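Local coordinates for LP1413 - SCCmec type IV-encoded DNA binding protein (PDB 6BTC) that binds single-stranded DNA and is encoded by staphylococcal cassette chromosome elements, at residues 65-70 with 75-80; 16-21 with 31-36; 26-31 with 51-56. One frame throughout, in Å; residues are numbered along the deposited sequence.

Contact 1: residues 65-70 with 75-80; sequences FKIVGT and LLYQKI
I67 and Y77 lie side by side on one face of an antiparallel ladder, I67 CG1 resting 3.8 Å from Y77 CE1. Along the same face, F65 and K79 cross obliquely. K79 leaves with CG anti to the backbone N (chi1 177°) and bends at chi2 (83°), which sets CD 3.7 Å from F65 CE1; a second bend at chi4 turns NZ to the carbonyls of F20 and Q22. The F65 ring meets F20 edge-to-face. F65 and Y77 both pack on I57 of helix 43-59.

On the other face, K66 and Q78 run alongside each other, K66 CE 3.4 Å from Q78 OE1, while Q78 NE2 turns to G25 O. Just beyond the strand, I80 CG2 meets the extended K66 chain at CE (3.8 Å), nearly at a right angle. V68, at the bulge, points cleanly to neither face: CG1 touches Q78 CB (3.7 Å), the side chains crossing almost perpendicularly, and CG2 stands 3.8 Å from L76 CG.

In the backbone, K66 and Q78 form a reciprocal pair of bonds. V68 N then donates to L76 O almost straight (2.9 Å), whereas L76 N reaches G69 O from well above its carbonyl plane. V68 and G69 face L76, a beta bulge that shifts the register by one residue. The strands form an antiparallel hairpin, here bulged, in the position of the wing of a winged helix-turn-helix fold.

Contact 2: residues 16-21 with 31-36; sequences IAKSFQ and GELRKK
Helix 6-21 and the short helix 30-34 are the first two helices of a winged-helix core, and K18 and S19 of the first meet L33 of the second where they draw together. L33 points its CB toward helix 6-21 and divides its methyls between two neighbours. CD2 lies 3.9 Å from K18 CG, and CD1 sits 4.0 Å from S19 CB. The leucine therefore fits against the side of the helix, and L33 also touches Q22.

S19 takes part through carbon alone. Its chi1 of 71° swings OG back toward its own helix, where it donates to I16 O at a short 2.5 Å. The bond ties the hydroxyl to the helix backbone, and I16 O accepts F20 N as well, while CB faces the leucine. On a different side S19 touches W56 of helix 43-59.

K18 has CG anti to the backbone N, then bends at chi2 (70°) before running out straight. Its CE lies 3.7 Å from CD of K36, whose extended chain crosses it at about a right angle. The contact is made by the aliphatic parts; the ammonium groups, K18 NZ and K36 NZ 4.8 Å apart, would probably repel each other mildly. A buried leucine bordered by K18, with K36 beyond it, joins helices 6-21 and 30-34 of the winged helix-turn-helix fold.

Contact 3: residues 26-31 with 51-56; sequences STFTYG and RRFAYW
Y30 and F53 bring the two segments nearest, their CA atoms 7.9 Å apart, as the chain turns from strand 27-28 into helix 30-34 opposite helix 43-59. T29 is the N-cap of the short helix, its OG1 accepting the backbone N of E32, and Y30 follows in the first turn.

Side chains alone bridge the gap. F53 holds CG anti to its backbone N (chi1 172°), sending the ring out from helix 43-59 between Y30 and F28. Y30 adopts a similar first torsion and comes from the other direction, so the two side chains slide past each other. Y30 CD1 reaches 3.9 Å from F53 CD2, while the ring centroids stay 5.9 Å apart with planes inclined by 34°, an oblique pair. F28 approaches differently: its CE2 meets F53 CZ at 4.2 Å, rim to rim, each atom lying near the plane of the other ring.

I15 of helix 6-21 touches both Y30 and F53, and Y30 OH makes a weak hydrogen bond to Q46 O. The aromatic group thus joins strand 27-28 and helix 30-34 to helix 43-59, forming part of the hydrophobic core of what topology marks as a winged helix-turn-helix domain.

Contacts 2 and 3 interlock along the chain, their segments alternating, and both close before contact 1 opens. They share helix 30-34 and have centres 8 Å apart; L33 meets F28 between them, and I16 meets F53 and W56. Contact 3, the most central, is also 8 Å from contact 1, and the two are joined through the sheet: Y77 N bonds to F28 O and K79 N to S26 O, placing strand 74-79 between 27-28 and 65-71. Contacts 1 and 2 are 13 Å apart but touch where F65 CE1 packs on S19 O. Together they unite a three-helix core and hairpin into one winged-helix domain, consistent with DNA binding.

Contact 1: residues 65-70 with 75-80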
loop_
_atom_site.group_PDB
_atom_site.type_symbol
_atom_site.label_atom_id
_atom_site.label_comp_id
_atom_site.label_asym_id
_atom_site.label_seq_id
_atom_site.Cartn_x
_atom_site.Cartn_y
_atom_site.Cartn_z
ATOM N N PHE A 65 4.757 -1.225 -9.507
ATOM C CA PHE A 65 4.337 0.076 -9.011
ATOM C C PHE A 65 5.465 1.069 -9.219
ATOM O O PHE A 65 6.633 0.700 -9.235
ATOM C CB PHE A 65 3.985 0.064 -7.511
ATOM C CG PHE A 65 3.017 -1.012 -7.108
ATOM C CD1 PHE A 65 1.668 -0.868 -7.332
ATOM C CD2 PHE A 65 3.459 -2.146 -6.464
ATOM C CE1 PHE A 65 0.762 -1.858 -6.937
ATOM C CE2 PHE A 65 2.567 -3.136 -6.066
ATOM C CZ PHE A 65 1.211 -2.985 -6.307
ATOM N N LYS A 66 5.107 2.338 -9.352
ATOM C CA LYS A 66 6.086 3.401 -9.280
ATOM C C LYS A 66 5.426 4.634 -8.683
ATOM O O LYS A 66 4.198 4.745 -8.625
ATOM C CB LYS A 66 6.679 3.711 -10.657
ATOM C CG LYS A 66 5.731 4.385 -11.614
ATOM C CD LYS A 66 6.327 4.447 -13.017
ATOM C CE LYS A 66 5.374 5.102 -14.019
ATOM N NZ LYS A 66 5.920 5.059 -15.418
ATOM N N ILE A 67 6.265 5.561 -8.244
ATOM C CA ILE A 67 5.819 6.831 -7.690
ATOM C C ILE A 67 5.731 7.835 -8.826
ATOM O O ILE A 67 6.660 7.946 -9.636
ATOM C CB ILE A 67 6.790 7.317 -6.598
ATOM C CG1 ILE A 67 6.878 6.290 -5.471
ATOM C CG2 ILE A 67 6.362 8.671 -6.058
ATOM C CD1 ILE A 67 7.936 6.616 -4.430
ATOM N N VAL A 68 4.625 8.580 -8.887
ATOM C CA VAL A 68 4.378 9.495 -9.997
ATOM C C VAL A 68 4.205 10.936 -9.555
ATOM O O VAL A 68 4.204 11.832 -10.411
ATOM C CB VAL A 68 3.155 9.056 -10.838
ATOM C CG1 VAL A 68 3.455 7.764 -11.551
ATOM C CG2 VAL A 68 1.921 8.901 -9.980
ATOM N N GLY A 69 4.078 11.196 -8.265
ATOM C CA GLY A 69 3.812 12.540 -7.777
ATOM C C GLY A 69 3.256 12.484 -6.365
ATOM O O GLY A 69 3.544 11.559 -5.609
ATOM N N THR A 70 2.446 13.479 -6.039
ATOM C CA THR A 70 1.786 13.526 -4.747
ATOM C C THR A 70 0.327 13.900 -4.951
ATOM O O THR A 70 -0.046 14.496 -5.965
ATOM C CB THR A 70 2.437 14.541 -3.801
ATOM O OG1 THR A 70 2.256 15.852 -4.341
ATOM C CG2 THR A 70 3.923 14.263 -3.642
ATOM N N LEU A 75 2.121 10.503 -1.004
ATOM C CA LEU A 75 2.722 9.987 -2.221
ATOM C C LEU A 75 1.644 9.395 -3.122
ATOM O O LEU A 75 0.741 8.689 -2.657
ATOM C CB LEU A 75 3.771 8.929 -1.894
ATOM C CG LEU A 75 5.075 9.421 -1.250
ATOM C CD1 LEU A 75 5.954 8.231 -0.934
ATOM C CD2 LEU A 75 5.817 10.392 -2.145
ATOM N N LEU A 76 1.735 9.700 -4.414
ATOM C CA LEU A 76 0.851 9.131 -5.426
ATOM C C LEU A 76 1.576 7.999 -6.150
ATOM O O LEU A 76 2.629 8.219 -6.759
ATOM C CB LEU A 76 0.403 10.198 -6.419
ATOM C CG LEU A 76 -0.691 9.764 -7.405
ATOM C CD1 LEU A 76 -1.977 9.333 -6.681
ATOM C CD2 LEU A 76 -0.998 10.889 -8.365
ATOM N N TYR A 77 1.016 6.802 -6.076
ATOM C CA TYR A 77 1.550 5.643 -6.769
ATOM C C TYR A 77 0.755 5.359 -8.042
ATOM O O TYR A 77 -0.358 5.854 -8.239
ATOM C CB TYR A 77 1.525 4.409 -5.867
ATOM C CG TYR A 77 2.241 4.599 -4.547
ATOM C CD1 TYR A 77 3.625 4.506 -4.463
ATOM C CD2 TYR A 77 1.530 4.858 -3.383
ATOM C CE1 TYR A 77 4.277 4.673 -3.262
ATOM C CE2 TYR A 77 2.176 5.029 -2.174
ATOM C CZ TYR A 77 3.546 4.936 -2.120
ATOM O OH TYR A 77 4.191 5.106 -0.918
ATOM N N GLN A 78 1.356 4.551 -8.913
ATOM C CA GLN A 78 0.696 4.077 -10.116
ATOM C C GLN A 78 1.028 2.612 -10.309
ATOM O O GLN A 78 2.198 2.224 -10.223
ATOM C CB GLN A 78 1.128 4.874 -11.351
ATOM C CG GLN A 78 0.489 4.371 -12.637
ATOM C CD GLN A 78 0.819 5.246 -13.824
ATOM O OE1 GLN A 78 1.968 5.631 -14.038
ATOM N NE2 GLN A 78 -0.196 5.579 -14.596
ATOM N N LYS A 79 -0.009 1.802 -10.501
ATOM C CA LYS A 79 0.158 0.432 -10.957
ATOM C C LYS A 79 0.600 0.437 -12.422
ATOM O O LYS A 79 -0.020 1.092 -13.265
ATOM C CB LYS A 79 -1.152 -0.322 -10.789
ATOM C CG LYS A 79 -1.165 -1.751 -11.281
ATOM C CD LYS A 79 -0.594 -2.701 -10.258
ATOM C CE LYS A 79 -0.513 -4.093 -10.817
ATOM N NZ LYS A 79 -1.855 -4.645 -11.114
ATOM N N ILE A 80 1.678 -0.280 -12.725
ATOM C CA ILE A 80 2.234 -0.299 -14.068
ATOM C C ILE A 80 2.196 -1.724 -14.585
ATOM O O ILE A 80 1.916 -2.675 -13.857
ATOM C CB ILE A 80 3.666 0.268 -14.133
ATOM C CG1 ILE A 80 4.640 -0.617 -13.350
ATOM C CG2 ILE A 80 3.690 1.687 -13.581
ATOM C CD1 ILE A 80 6.097 -0.229 -13.539
#

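Contact 2: residues 16-21 with 31-36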
loop_
_atom_site.group_PDB
_atom_site.type_symbol
_atom_site.label_atom_id
_atom_site.label_comp_id
_atom_site.label_asym_id
_atom_site.label_seq_id
_atom_site.Cartn_x
_atom_site.Cartn_y
_atom_site.Cartn_z
ATOM N N ILE A 16 -1.535 -4.710 0.803
ATOM C CA ILE A 16 -0.687 -5.304 -0.224
ATOM C C ILE A 16 -1.549 -5.893 -1.332
ATOM O O ILE A 16 -1.376 -5.579 -2.513
ATOM C CB ILE A 16 0.231 -6.378 0.395
ATOM C CG1 ILE A 16 1.229 -5.752 1.374
ATOM C CG2 ILE A 16 0.957 -7.171 -0.683
ATOM C CD1 ILE A 16 2.152 -4.704 0.762
ATOM N N ALA A 17 -2.470 -6.780 -0.960
ATOM C CA ALA A 17 -3.345 -7.416 -1.936
ATOM C C ALA A 17 -4.123 -6.372 -2.727
ATOM O O ALA A 17 -4.185 -6.427 -3.959
ATOM C CB ALA A 17 -4.291 -8.376 -1.219
ATOM N N LYS A 18 -4.690 -5.387 -2.031
ATOM C CA LYS A 18 -5.466 -4.355 -2.705
ATOM C C LYS A 18 -4.605 -3.548 -3.680
ATOM O O LYS A 18 -5.097 -3.120 -4.728
ATOM C CB LYS A 18 -6.115 -3.442 -1.663
ATOM C CG LYS A 18 -7.250 -2.570 -2.180
ATOM C CD LYS A 18 -8.513 -3.376 -2.519
ATOM C CE LYS A 18 -9.610 -2.460 -3.102
ATOM N NZ LYS A 18 -10.844 -3.191 -3.543
ATOM N N SER A 19 -3.326 -3.326 -3.368
ATOM C CA SER A 19 -2.473 -2.605 -4.310
ATOM C C SER A 19 -2.258 -3.417 -5.586
ATOM O O SER A 19 -2.328 -2.875 -6.691
ATOM C CB SER A 19 -1.134 -2.265 -3.660
ATOM O OG SER A 19 -0.375 -3.455 -3.492
ATOM N N PHE A 20 -2.033 -4.724 -5.459
ATOM C CA PHE A 20 -1.831 -5.546 -6.649
ATOM C C PHE A 20 -3.089 -5.629 -7.503
ATOM O O PHE A 20 -2.990 -5.801 -8.722
ATOM C CB PHE A 20 -1.395 -6.959 -6.265
ATOM C CG PHE A 20 0.082 -7.103 -5.995
ATOM C CD1 PHE A 20 0.981 -7.293 -7.035
ATOM C CD2 PHE A 20 0.568 -7.085 -4.697
ATOM C CE1 PHE A 20 2.342 -7.450 -6.785
ATOM C CE2 PHE A 20 1.926 -7.239 -4.441
ATOM C CZ PHE A 20 2.810 -7.425 -5.486
ATOM N N GLN A 21 -4.269 -5.520 -6.891
ATOM C CA GLN A 21 -5.528 -5.584 -7.622
ATOM C C GLN A 21 -5.829 -4.312 -8.394
ATOM O O GLN A 21 -6.720 -4.315 -9.242
ATOM C CB GLN A 21 -6.690 -5.859 -6.666
ATOM C CG GLN A 21 -6.708 -7.254 -6.130
ATOM C CD GLN A 21 -7.885 -7.512 -5.201
ATOM O OE1 GLN A 21 -8.910 -6.825 -5.258
ATOM N NE2 GLN A 21 -7.737 -8.504 -4.333
ATOM N N GLY A 31 -3.911 6.072 1.696
ATOM C CA GLY A 31 -5.163 6.367 2.365
ATOM C C GLY A 31 -6.382 5.946 1.569
ATOM O O GLY A 31 -7.403 5.569 2.145
ATOM N N GLU A 32 -6.300 6.002 0.237
ATOM C CA GLU A 32 -7.413 5.527 -0.577
ATOM C C GLU A 32 -7.616 4.031 -0.399
ATOM O O GLU A 32 -8.755 3.560 -0.303
ATOM C CB GLU A 32 -7.177 5.880 -2.040
ATOM C CG GLU A 32 -7.330 7.368 -2.303
ATOM C CD GLU A 32 -6.869 7.777 -3.681
ATOM O OE1 GLU A 32 -6.329 6.917 -4.418
ATOM O OE2 GLU A 32 -7.051 8.964 -4.022
ATOM N N LEU A 33 -6.524 3.268 -0.325
ATOM C CA LEU A 33 -6.652 1.833 -0.106
ATOM C C LEU A 33 -7.076 1.538 1.321
ATOM O O LEU A 33 -7.845 0.604 1.568
ATOM C CB LEU A 33 -5.334 1.129 -0.410
ATOM C CG LEU A 33 -4.710 1.334 -1.789
ATOM C CD1 LEU A 33 -3.436 0.524 -1.890
ATOM C CD2 LEU A 33 -5.682 0.937 -2.873
ATOM N N ARG A 34 -6.572 2.322 2.274
ATOM C CA ARG A 34 -6.860 2.082 3.683
ATOM C C ARG A 34 -8.348 2.249 3.980
ATOM O O ARG A 34 -8.931 1.471 4.744
ATOM C CB ARG A 34 -6.036 3.044 4.537
ATOM C CG ARG A 34 -6.085 2.777 6.024
ATOM C CD ARG A 34 -5.720 4.034 6.802
ATOM N NE ARG A 34 -6.838 4.979 6.869
ATOM C CZ ARG A 34 -6.854 6.201 6.340
ATOM N NH1 ARG A 34 -5.804 6.689 5.684
ATOM N NH2 ARG A 34 -7.937 6.953 6.482
ATOM N N LYS A 35 -8.976 3.262 3.380
ATOM C CA LYS A 35 -10.376 3.562 3.637
ATOM C C LYS A 35 -11.312 2.477 3.135
ATOM O O LYS A 35 -12.490 2.486 3.499
ATOM C CB LYS A 35 -10.739 4.902 3.004
ATOM C CG LYS A 35 -10.053 6.078 3.685
ATOM C CD LYS A 35 -10.467 7.408 3.082
ATOM C CE LYS A 35 -9.661 8.548 3.679
ATOM N NZ LYS A 35 -10.238 9.877 3.328
ATOM N N LYS A 36 -10.824 1.544 2.331
ATOM C CA LYS A 36 -11.623 0.411 1.891
ATOM C C LYS A 36 -11.531 -0.773 2.839
ATOM O O LYS A 36 -12.204 -1.787 2.614
ATOM C CB LYS A 36 -11.190 0.006 0.479
ATOM C CG LYS A 36 -11.306 1.168 -0.494
ATOM C CD LYS A 36 -11.046 0.768 -1.929
ATOM C CE LYS A 36 -11.257 1.960 -2.857
ATOM N NZ LYS A 36 -11.257 1.545 -4.282
#

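Contact 3: residues 26-31 with 51-56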
loop_
_atom_site.group_PDB
_atom_site.type_symbol
_atom_site.label_atom_id
_atom_site.label_comp_id
_atom_site.label_asym_id
_atom_site.label_seq_id
_atom_site.Cartn_x
_atom_site.Cartn_y
_atom_site.Cartn_z
ATOM N N SER A 26 -3.781 2.783 -13.191
ATOM C CA SER A 26 -4.478 3.530 -12.149
ATOM C C SER A 26 -3.495 4.118 -11.141
ATOM O O SER A 26 -2.466 3.519 -10.819
ATOM C CB SER A 26 -5.476 2.634 -11.416
ATOM O OG SER A 26 -4.836 1.530 -10.836
ATOM N N THR A 27 -3.819 5.312 -10.652
ATOM C CA THR A 27 -3.079 5.946 -9.570
ATOM C C THR A 27 -3.825 5.789 -8.250
ATOM O O THR A 27 -5.049 5.675 -8.221
ATOM C CB THR A 27 -2.840 7.433 -9.848
ATOM O OG1 THR A 27 -4.073 8.162 -9.780
ATOM C CG2 THR A 27 -2.209 7.633 -11.211
ATOM N N PHE A 28 -3.072 5.772 -7.151
ATOM C CA PHE A 28 -3.667 5.586 -5.835
ATOM C C PHE A 28 -2.688 6.032 -4.754
ATOM O O PHE A 28 -1.470 6.094 -4.971
ATOM C CB PHE A 28 -4.072 4.131 -5.611
ATOM C CG PHE A 28 -2.912 3.173 -5.618
ATOM C CD1 PHE A 28 -2.444 2.649 -6.809
ATOM C CD2 PHE A 28 -2.288 2.804 -4.437
ATOM C CE1 PHE A 28 -1.378 1.770 -6.834
ATOM C CE2 PHE A 28 -1.217 1.931 -4.451
ATOM C CZ PHE A 28 -0.760 1.412 -5.649
ATOM N N THR A 29 -3.248 6.350 -3.590
ATOM C CA THR A 29 -2.504 6.609 -2.363
ATOM C C THR A 29 -2.796 5.530 -1.327
ATOM O O THR A 29 -3.745 4.743 -1.443
ATOM C CB THR A 29 -2.867 7.961 -1.752
ATOM O OG1 THR A 29 -4.188 7.888 -1.196
ATOM C CG2 THR A 29 -2.800 9.063 -2.781
ATOM N N TYR A 30 -1.963 5.514 -0.288
ATOM C CA TYR A 30 -2.181 4.583 0.813
ATOM C C TYR A 30 -3.544 4.809 1.463
ATOM O O TYR A 30 -4.259 3.847 1.772
ATOM C CB TYR A 30 -1.070 4.730 1.852
ATOM C CG TYR A 30 -1.381 4.012 3.139
ATOM C CD1 TYR A 30 -1.341 2.631 3.201
ATOM C CD2 TYR A 30 -1.739 4.715 4.285
ATOM C CE1 TYR A 30 -1.628 1.960 4.364
ATOM C CE2 TYR A 30 -2.031 4.053 5.462
ATOM C CZ TYR A 30 -1.975 2.677 5.493
ATOM O OH TYR A 30 -2.264 2.003 6.646
ATOM N N GLY A 31 -3.911 6.072 1.696
ATOM C CA GLY A 31 -5.163 6.367 2.365
ATOM C C GLY A 31 -6.382 5.946 1.569
ATOM O O GLY A 31 -7.403 5.569 2.145
ATOM N N ARG A 51 3.622 3.267 6.872
ATOM C CA ARG A 51 5.063 3.383 6.695
ATOM C C ARG A 51 5.672 2.058 6.256
ATOM O O ARG A 51 6.547 2.030 5.383
ATOM C CB ARG A 51 5.708 3.895 7.982
ATOM C CG ARG A 51 5.459 5.391 8.246
ATOM C CD ARG A 51 6.210 5.906 9.484
ATOM N NE ARG A 51 5.452 5.737 10.728
ATOM C CZ ARG A 51 4.736 6.691 11.326
ATOM N NH1 ARG A 51 4.663 7.919 10.818
ATOM N NH2 ARG A 51 4.085 6.416 12.450
ATOM N N ARG A 52 5.213 0.940 6.818
ATOM C CA ARG A 52 5.708 -0.341 6.331
ATOM C C ARG A 52 5.347 -0.542 4.861
ATOM O O ARG A 52 6.069 -1.231 4.127
ATOM C CB ARG A 52 5.160 -1.483 7.186
ATOM C CG ARG A 52 5.668 -2.855 6.754
ATOM C CD ARG A 52 4.970 -3.992 7.463
ATOM N NE ARG A 52 5.461 -5.267 6.962
ATOM C CZ ARG A 52 4.976 -6.451 7.308
ATOM N NH1 ARG A 52 3.973 -6.535 8.177
ATOM N NH2 ARG A 52 5.502 -7.557 6.792
ATOM N N PHE A 53 4.242 0.058 4.413
ATOM C CA PHE A 53 3.825 -0.056 3.020
ATOM C C PHE A 53 4.669 0.838 2.128
ATOM O O PHE A 53 5.137 0.404 1.074
ATOM C CB PHE A 53 2.347 0.312 2.882
ATOM C CG PHE A 53 1.874 0.405 1.462
ATOM C CD1 PHE A 53 1.653 -0.735 0.712
ATOM C CD2 PHE A 53 1.634 1.638 0.887
ATOM C CE1 PHE A 53 1.204 -0.644 -0.587
ATOM C CE2 PHE A 53 1.196 1.736 -0.410
ATOM C CZ PHE A 53 0.978 0.590 -1.145
ATOM N N ALA A 54 4.880 2.078 2.555
ATOM C CA ALA A 54 5.653 3.026 1.772
ATOM C C ALA A 54 7.071 2.532 1.511
ATOM O O ALA A 54 7.665 2.888 0.487
ATOM C CB ALA A 54 5.683 4.370 2.491
ATOM N N TYR A 55 7.627 1.712 2.409
ATOM C CA TYR A 55 8.993 1.234 2.246
ATOM C C TYR A 55 9.042 -0.114 1.546
ATOM O O TYR A 55 9.993 -0.392 0.802
ATOM C CB TYR A 55 9.698 1.193 3.618
ATOM C CG TYR A 55 10.186 2.579 4.031
ATOM C CD1 TYR A 55 9.309 3.525 4.538
ATOM C CD2 TYR A 55 11.511 2.954 3.856
ATOM C CE1 TYR A 55 9.737 4.796 4.873
ATOM C CE2 TYR A 55 11.952 4.230 4.191
ATOM C CZ TYR A 55 11.060 5.146 4.695
ATOM O OH TYR A 55 11.484 6.417 5.037
ATOM N N TRP A 56 8.018 -0.943 1.736
ATOM C CA TRP A 56 7.880 -2.150 0.933
ATOM C C TRP A 56 7.860 -1.812 -0.549
ATOM O O TRP A 56 8.544 -2.444 -1.362
ATOM C CB TRP A 56 6.593 -2.866 1.317
ATOM C CG TRP A 56 6.222 -3.967 0.409
ATOM C CD1 TRP A 56 6.770 -5.210 0.364
ATOM C CD2 TRP A 56 5.203 -3.938 -0.596
ATOM N NE1 TRP A 56 6.158 -5.964 -0.606
ATOM C CE2 TRP A 56 5.188 -5.203 -1.209
ATOM C CE3 TRP A 56 4.298 -2.967 -1.033
ATOM C CZ2 TRP A 56 4.301 -5.524 -2.233
ATOM C CZ3 TRP A 56 3.421 -3.290 -2.044
ATOM C CH2 TRP A 56 3.431 -4.551 -2.636
#